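Local coordinates for nitronate monooxygenase family protein (Pseudomonas aeruginosa, PDB 4QIT) that oxidatively denitrifies alkyl nitronates with molecular oxygen on a flavin mononucleotide cofactor, propionate 3-nitronate being the presumed physiological substrate, at residues A[114-118]-A[119-123]; A[242-245]-A[246-249]; A[340-343]-A[344-348]. The protein carries 1 engineered substitution. All blocks are in the same frame, centred on the assembly; numbering follows the deposited sequence.

Contact 1. Residues A[114-118]-A[119-123]; sequences IYLSF and LEDPT
L116 comes at E120 and D121 roughly crosswise, each pair of side chains meeting at about a right angle. Its CD2 rests 3.9 Å from CD of E120, while CD1 lies at the same distance from OD2 of D121, so its two methyls lie against the two carboxylates. S117 does most of the polar work. Its backbone N gives a nearly straight hydrogen bond to OE1 of E120, 2.8 Å with 169° at the hydrogen, using the anti lone pair of that carboxylate oxygen. E120 gets there because CG sits between its own backbone N and carbonyl carbon (chi1 73°) and the chain then runs out extended, back along the peptide of S117. OG of S117 takes the N-H of L119 at 3.1 Å and is also bonded to H79 O, which ties the turn to the neighbouring loop. S117 O receives E120 N at 2.9 Å, with the donor standing above the carbonyl plane, and a weak, bent bond from D121 N. F118 and L119 form the corner of the turn, and F118 sends its ring away, onto L124, L125 and L128 of helix 124-131 and against the ring of F138. After the corner, OD1 of D121 accepts from T123 N at 3.0 Å and from T123 OG1 at 2.7 Å, both from the same face of the carboxylate, capping the turn that leads into helix 124-131. S117 to E120 is thus a type I beta turn with an ST turn at its head, the E120 carboxylate accepting from S117 N back across it, followed by an Asx turn leading into helix 124-131 of the TIM-barrel fold.

Contact 2. Residues A[242-245]-A[246-249]; sequences VQMG and TAFV. With FMN (flavin mononucleotide), chain C.
G245 O and F248 N form the backbone bond that closes the turn, F248 N donating to G245 O at 2.8 Å. V249 N then bonds to T246 O, which gives a short, weakly bonded helix at 246-249. The phosphate of FMN takes three hydrogen bonds here. G245 N points almost straight at O1P of FMN (2.9 Å, 170°). T246 grips O3P twice, through its backbone N and through its hydroxyl. The second bond is short, T246 OG1 lying 2.5 Å from FMN O3P. That hydroxyl can point at the phosphate because it lies beside its own backbone N (chi1 -59°), and it also bonds to G333 N. This is the phosphate-binding corner familiar from flavin-binding TIM barrels, with backbone N-H groups between the eighth strand, 241-244, and a short helix presented to the anion. The start of that helix would probably add a favourable field. Farther up the cofactor, NE2 of Q243 makes a bent hydrogen bond to the ribityl O2' at 2.9 Å. Apolar contacts fill the other side of the corner. M244 folds at its last torsion (chi3 67°), laying CE 3.7 Å from CB of A247, while its CB meets CE2 of F248 at 4.0 Å. The F248 ring turns its edge to M244 O, and both M244 and F248 pack on L351 of helix 344-355.

Contact 3. Residues A[340-343]-A[344-348]; sequences RELP and AAELL
The N-terminus of helix 344-355 carries a hydrophobic staple: L342, just before the N-cap residue P343, meets L347 in the first turn. The two leucines cross at about a right angle and touch through their outer branches, CD1 of L342 lying 4.1 Å from CD1 of L347. The first helical bond runs from L347 N to P343 O at 2.9 Å. P343 offers no side-chain acceptor at the N-cap position, and the N-H of A344 is taken instead by OE1 of E253, from a neighbouring loop. E346, the third helical residue, lies alongside the lead-in. Its CG is anti to the backbone N (chi1 -178°), and the extended chain runs beside the proline ring, pointing the same way, with OE1 3.7 Å from CD of P343. The other oxygen, OE2, sits 3.6 Å from CD2 of L342, so this leucine is covered by L347 on one branch and by the carboxylate on the other. A negative group this close to the start of a helix would probably be favoured by the helix dipole. The staple and the E346 contacts join the loop to the first turn of this C-terminal helix. R340 lies beside the leucine pair: CD1 of L347 sits over one face of its guanidinium, 4.4 Å from NE of R340. The far end of that group forms a salt bridge from NH1 to E354, farther along the same helix, and a hydrogen bond from NH2 to M226 O.

Contacts 2 and 3 sit on the same side of the chain's centre, 11 Å apart between centres, and they touch: CD2 of L347 lies 3.6 Å from CE1 of F248, so the stapled start of helix 344-355 backs the short helix at the FMN phosphate. L347 is nevertheless about 10 Å from the cofactor, side chain to ligand, making contact 3 a second layer behind contact 2. Contact 1 lies opposite, its centre 26 Å from that of contact 2 and 33 Å from that of contact 3. It comes near the active site from the other direction, through the Y115 side chain, about 6 Å from the bound nitroethane.

Contact 1. Residues A[114-118]-A[119-123]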
# COMPACT_ATOMS: atom_id res chain seq x y z
N ILE A 114 13.09 -5.43 26.40
CA ILE A 114 12.18 -6.56 26.65
C ILE A 114 12.17 -7.61 25.55
O ILE A 114 11.81 -8.77 25.79
CB ILE A 114 10.75 -6.08 26.90
CG1 ILE A 114 10.26 -5.23 25.73
CG2 ILE A 114 10.68 -5.29 28.19
CD1 ILE A 114 8.74 -5.03 25.73
N TYR A 115 12.55 -7.23 24.34
CA TYR A 115 12.60 -8.17 23.23
C TYR A 115 14.03 -8.30 22.74
O TYR A 115 14.49 -7.48 21.93
CB TYR A 115 11.72 -7.69 22.06
CG TYR A 115 10.23 -7.69 22.32
CD1 TYR A 115 9.67 -8.41 23.36
CD2 TYR A 115 9.38 -6.96 21.49
CE1 TYR A 115 8.29 -8.40 23.58
CE2 TYR A 115 8.01 -6.95 21.70
CZ TYR A 115 7.47 -7.67 22.75
OH TYR A 115 6.11 -7.65 22.96
N LEU A 116 14.74 -9.31 23.22
CA LEU A 116 16.11 -9.50 22.77
C LEU A 116 16.12 -10.00 21.33
O LEU A 116 15.40 -10.94 20.98
CB LEU A 116 16.87 -10.48 23.67
CG LEU A 116 17.00 -10.09 25.14
CD1 LEU A 116 17.78 -11.16 25.90
CD2 LEU A 116 17.68 -8.74 25.27
N SER A 117 16.91 -9.34 20.50
CA SER A 117 17.10 -9.77 19.13
C SER A 117 17.84 -11.09 19.07
O SER A 117 18.62 -11.42 19.97
CB SER A 117 17.89 -8.71 18.37
OG SER A 117 18.15 -9.14 17.04
N PHE A 118 17.60 -11.84 18.00
CA PHE A 118 18.34 -13.06 17.69
C PHE A 118 19.82 -12.72 17.63
O PHE A 118 20.68 -13.55 17.94
CB PHE A 118 17.85 -13.61 16.35
CG PHE A 118 18.33 -15.01 16.05
CD1 PHE A 118 17.88 -16.10 16.80
CD2 PHE A 118 19.20 -15.25 14.99
CE1 PHE A 118 18.30 -17.39 16.51
CE2 PHE A 118 19.62 -16.54 14.69
CZ PHE A 118 19.18 -17.61 15.45
N LEU A 119 20.12 -11.48 17.24
CA LEU A 119 21.51 -11.02 17.12
C LEU A 119 22.20 -10.75 18.45
O LEU A 119 23.42 -10.57 18.48
CB LEU A 119 21.56 -9.77 16.24
CG LEU A 119 20.93 -9.94 14.86
CD1 LEU A 119 21.04 -8.66 14.07
CD2 LEU A 119 21.59 -11.08 14.10
N GLU A 120 21.44 -10.72 19.54
CA GLU A 120 22.03 -10.42 20.85
C GLU A 120 21.81 -11.48 21.93
O GLU A 120 22.39 -11.38 23.01
CB GLU A 120 21.56 -9.05 21.36
CG GLU A 120 20.11 -9.04 21.83
CD GLU A 120 19.60 -7.63 22.06
OE1 GLU A 120 18.52 -7.29 21.54
OE2 GLU A 120 20.27 -6.85 22.77
N ASP A 121 20.99 -12.49 21.66
CA ASP A 121 20.78 -13.57 22.63
C ASP A 121 21.37 -14.86 22.08
O ASP A 121 20.74 -15.55 21.29
CB ASP A 121 19.29 -13.76 22.94
CG ASP A 121 19.04 -14.77 24.06
OD1 ASP A 121 19.98 -15.50 24.45
OD2 ASP A 121 17.90 -14.83 24.56
N PRO A 122 22.59 -15.20 22.52
CA PRO A 122 23.32 -16.36 22.00
C PRO A 122 22.72 -17.71 22.41
O PRO A 122 23.19 -18.74 21.92
CB PRO A 122 24.72 -16.19 22.59
CG PRO A 122 24.51 -15.40 23.84
CD PRO A 122 23.39 -14.46 23.52
N THR A 123 21.71 -17.71 23.29
CA THR A 123 21.11 -18.97 23.72
C THR A 123 20.00 -19.48 22.79
O THR A 123 19.58 -20.63 22.88
CB THR A 123 20.57 -18.90 25.17
OG1 THR A 123 19.45 -18.00 25.23
CG2 THR A 123 21.65 -18.43 26.14

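Contact 2. Residues A[242-245]-A[246-249]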
# COMPACT_ATOMS: atom_id res chain seq x y z
N VAL A 242 1.04 -18.10 0.82
CA VAL A 242 0.61 -16.89 1.51
C VAL A 242 0.83 -17.01 3.01
O VAL A 242 0.89 -18.13 3.57
CB VAL A 242 -0.89 -16.57 1.24
CG1 VAL A 242 -1.12 -16.40 -0.26
CG2 VAL A 242 -1.82 -17.65 1.82
N GLN A 243 0.97 -15.87 3.66
CA GLN A 243 1.05 -15.80 5.11
C GLN A 243 -0.02 -14.82 5.56
O GLN A 243 -0.09 -13.69 5.05
CB GLN A 243 2.44 -15.33 5.56
CG GLN A 243 2.55 -15.14 7.06
CD GLN A 243 3.99 -15.16 7.53
OE1 GLN A 243 4.74 -16.09 7.22
NE2 GLN A 243 4.40 -14.13 8.25
N MET A 244 -0.85 -15.27 6.51
CA MET A 244 -2.06 -14.56 6.90
C MET A 244 -2.12 -14.43 8.41
O MET A 244 -2.11 -15.43 9.12
CB MET A 244 -3.30 -15.32 6.39
CG MET A 244 -3.40 -15.36 4.87
SD MET A 244 -4.63 -16.51 4.24
CE MET A 244 -6.12 -15.72 4.81
N GLY A 245 -2.18 -13.19 8.90
CA GLY A 245 -2.25 -12.94 10.33
C GLY A 245 -3.64 -12.52 10.77
O GLY A 245 -4.30 -13.23 11.54
N THR A 246 -4.09 -11.37 10.27
CA THR A 246 -5.37 -10.80 10.70
C THR A 246 -6.52 -11.80 10.57
O THR A 246 -7.38 -11.88 11.45
CB THR A 246 -5.68 -9.54 9.88
OG1 THR A 246 -4.62 -8.60 10.08
CG2 THR A 246 -6.99 -8.90 10.32
N ALA A 247 -6.50 -12.61 9.52
CA ALA A 247 -7.56 -13.61 9.31
C ALA A 247 -7.70 -14.62 10.46
O ALA A 247 -8.79 -15.17 10.67
CB ALA A 247 -7.35 -14.34 8.00
N PHE A 248 -6.61 -14.85 11.20
CA PHE A 248 -6.62 -15.85 12.27
C PHE A 248 -6.80 -15.26 13.67
O PHE A 248 -6.92 -16.00 14.64
CB PHE A 248 -5.38 -16.75 12.23
CG PHE A 248 -5.37 -17.70 11.06
CD1 PHE A 248 -6.00 -18.94 11.16
CD2 PHE A 248 -4.77 -17.35 9.87
CE1 PHE A 248 -6.01 -19.82 10.09
CE2 PHE A 248 -4.77 -18.23 8.79
CZ PHE A 248 -5.40 -19.46 8.91
N VAL A 249 -6.85 -13.93 13.77
CA VAL A 249 -6.94 -13.28 15.08
C VAL A 249 -8.21 -13.66 15.85
O VAL A 249 -8.16 -13.92 17.06
CB VAL A 249 -6.81 -11.75 14.96
CG1 VAL A 249 -7.11 -11.08 16.29
CG2 VAL A 249 -5.40 -11.39 14.49
N1 FMN C . 5.30 -10.87 12.23
C2 FMN C . 6.43 -11.35 12.88
O2 FMN C . 7.43 -11.60 12.22
N3 FMN C . 6.43 -11.59 14.23
C4 FMN C . 5.29 -11.31 14.96
O4 FMN C . 5.25 -11.49 16.17
C4A FMN C . 4.17 -10.81 14.32
N5 FMN C . 3.06 -10.54 15.07
C5A FMN C . 1.91 -10.07 14.48
C6 FMN C . 0.81 -9.82 15.28
C7 FMN C . -0.37 -9.36 14.73
C7M FMN C . -1.53 -9.14 15.66
C8 FMN C . -0.44 -9.12 13.36
C8M FMN C . -1.71 -8.59 12.75
C9 FMN C . 0.68 -9.36 12.56
C9A FMN C . 1.87 -9.85 13.11
N10 FMN C . 3.00 -10.11 12.33
C10 FMN C . 4.15 -10.59 12.95
C1' FMN C . 2.98 -9.84 10.85
C2' FMN C . 2.62 -11.06 10.02
O2' FMN C . 3.71 -11.94 9.98
C3' FMN C . 2.27 -10.67 8.59
O3' FMN C . 3.21 -9.77 8.05
C4' FMN C . 0.93 -9.98 8.62
O4' FMN C . 0.10 -10.58 9.60
C5' FMN C . 0.27 -10.14 7.26
O5' FMN C . -0.73 -9.17 7.24
P FMN C . -2.26 -9.54 7.43
O1P FMN C . -2.47 -10.99 7.07
O2P FMN C . -3.05 -8.60 6.57
O3P FMN C . -2.54 -9.33 8.88

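Contact 3. Residues A[340-343]-A[344-348]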
# COMPACT_ATOMS: atom_id res chain seq x y z
N ARG A 340 -13.23 -12.97 9.70
CA ARG A 340 -14.25 -13.95 10.06
C ARG A 340 -13.85 -14.58 11.39
O ARG A 340 -12.67 -14.61 11.74
CB ARG A 340 -14.36 -15.04 8.99
CG ARG A 340 -14.95 -14.55 7.69
CD ARG A 340 -14.94 -15.64 6.62
NE ARG A 340 -13.69 -15.68 5.86
CZ ARG A 340 -13.53 -16.41 4.76
NH1 ARG A 340 -14.52 -17.16 4.29
NH2 ARG A 340 -12.37 -16.38 4.12
N GLU A 341 -14.85 -15.10 12.11
CA GLU A 341 -14.64 -15.74 13.41
C GLU A 341 -14.97 -17.22 13.29
O GLU A 341 -16.15 -17.60 13.32
CB GLU A 341 -15.53 -15.10 14.48
CG GLU A 341 -15.37 -15.72 15.87
CD GLU A 341 -16.16 -14.99 16.93
OE1 GLU A 341 -17.18 -14.36 16.59
OE2 GLU A 341 -15.77 -15.04 18.11
N LEU A 342 -13.94 -18.06 13.14
CA LEU A 342 -14.12 -19.49 12.97
C LEU A 342 -13.04 -20.25 13.72
O LEU A 342 -11.95 -19.72 13.92
CB LEU A 342 -14.01 -19.86 11.49
CG LEU A 342 -14.99 -19.25 10.49
CD1 LEU A 342 -14.52 -19.53 9.07
CD2 LEU A 342 -16.37 -19.84 10.69
N PRO A 343 -13.33 -21.49 14.15
CA PRO A 343 -12.25 -22.37 14.62
C PRO A 343 -11.17 -22.43 13.54
O PRO A 343 -11.50 -22.46 12.35
CB PRO A 343 -12.93 -23.73 14.76
CG PRO A 343 -14.36 -23.39 15.04
CD PRO A 343 -14.65 -22.15 14.21
N ALA A 344 -9.91 -22.41 13.95
CA ALA A 344 -8.82 -22.28 12.99
C ALA A 344 -8.77 -23.37 11.93
O ALA A 344 -8.49 -23.09 10.76
CB ALA A 344 -7.49 -22.16 13.71
N ALA A 345 -9.08 -24.61 12.32
CA ALA A 345 -9.12 -25.70 11.36
C ALA A 345 -10.22 -25.46 10.32
O ALA A 345 -9.99 -25.67 9.12
CB ALA A 345 -9.33 -27.03 12.07
N GLU A 346 -11.39 -25.02 10.77
CA GLU A 346 -12.46 -24.65 9.83
C GLU A 346 -12.05 -23.49 8.93
O GLU A 346 -12.34 -23.50 7.73
CB GLU A 346 -13.78 -24.31 10.56
CG GLU A 346 -14.92 -23.96 9.58
CD GLU A 346 -16.25 -23.64 10.26
OE1 GLU A 346 -16.40 -23.86 11.49
OE2 GLU A 346 -17.17 -23.16 9.56
N LEU A 347 -11.37 -22.50 9.48
CA LEU A 347 -10.92 -21.40 8.64
C LEU A 347 -9.94 -21.89 7.58
O LEU A 347 -10.07 -21.53 6.41
CB LEU A 347 -10.34 -20.25 9.47
CG LEU A 347 -9.76 -19.10 8.64
CD1 LEU A 347 -10.83 -18.45 7.76
CD2 LEU A 347 -9.10 -18.06 9.53
N LEU A 348 -8.96 -22.70 7.97
CA LEU A 348 -8.03 -23.27 7.01
C LEU A 348 -8.77 -24.03 5.90
O LEU A 348 -8.55 -23.78 4.70
CB LEU A 348 -6.99 -24.15 7.72
CG LEU A 348 -5.67 -24.44 7.01
CD1 LEU A 348 -5.84 -25.44 5.87
CD2 LEU A 348 -5.01 -23.14 6.50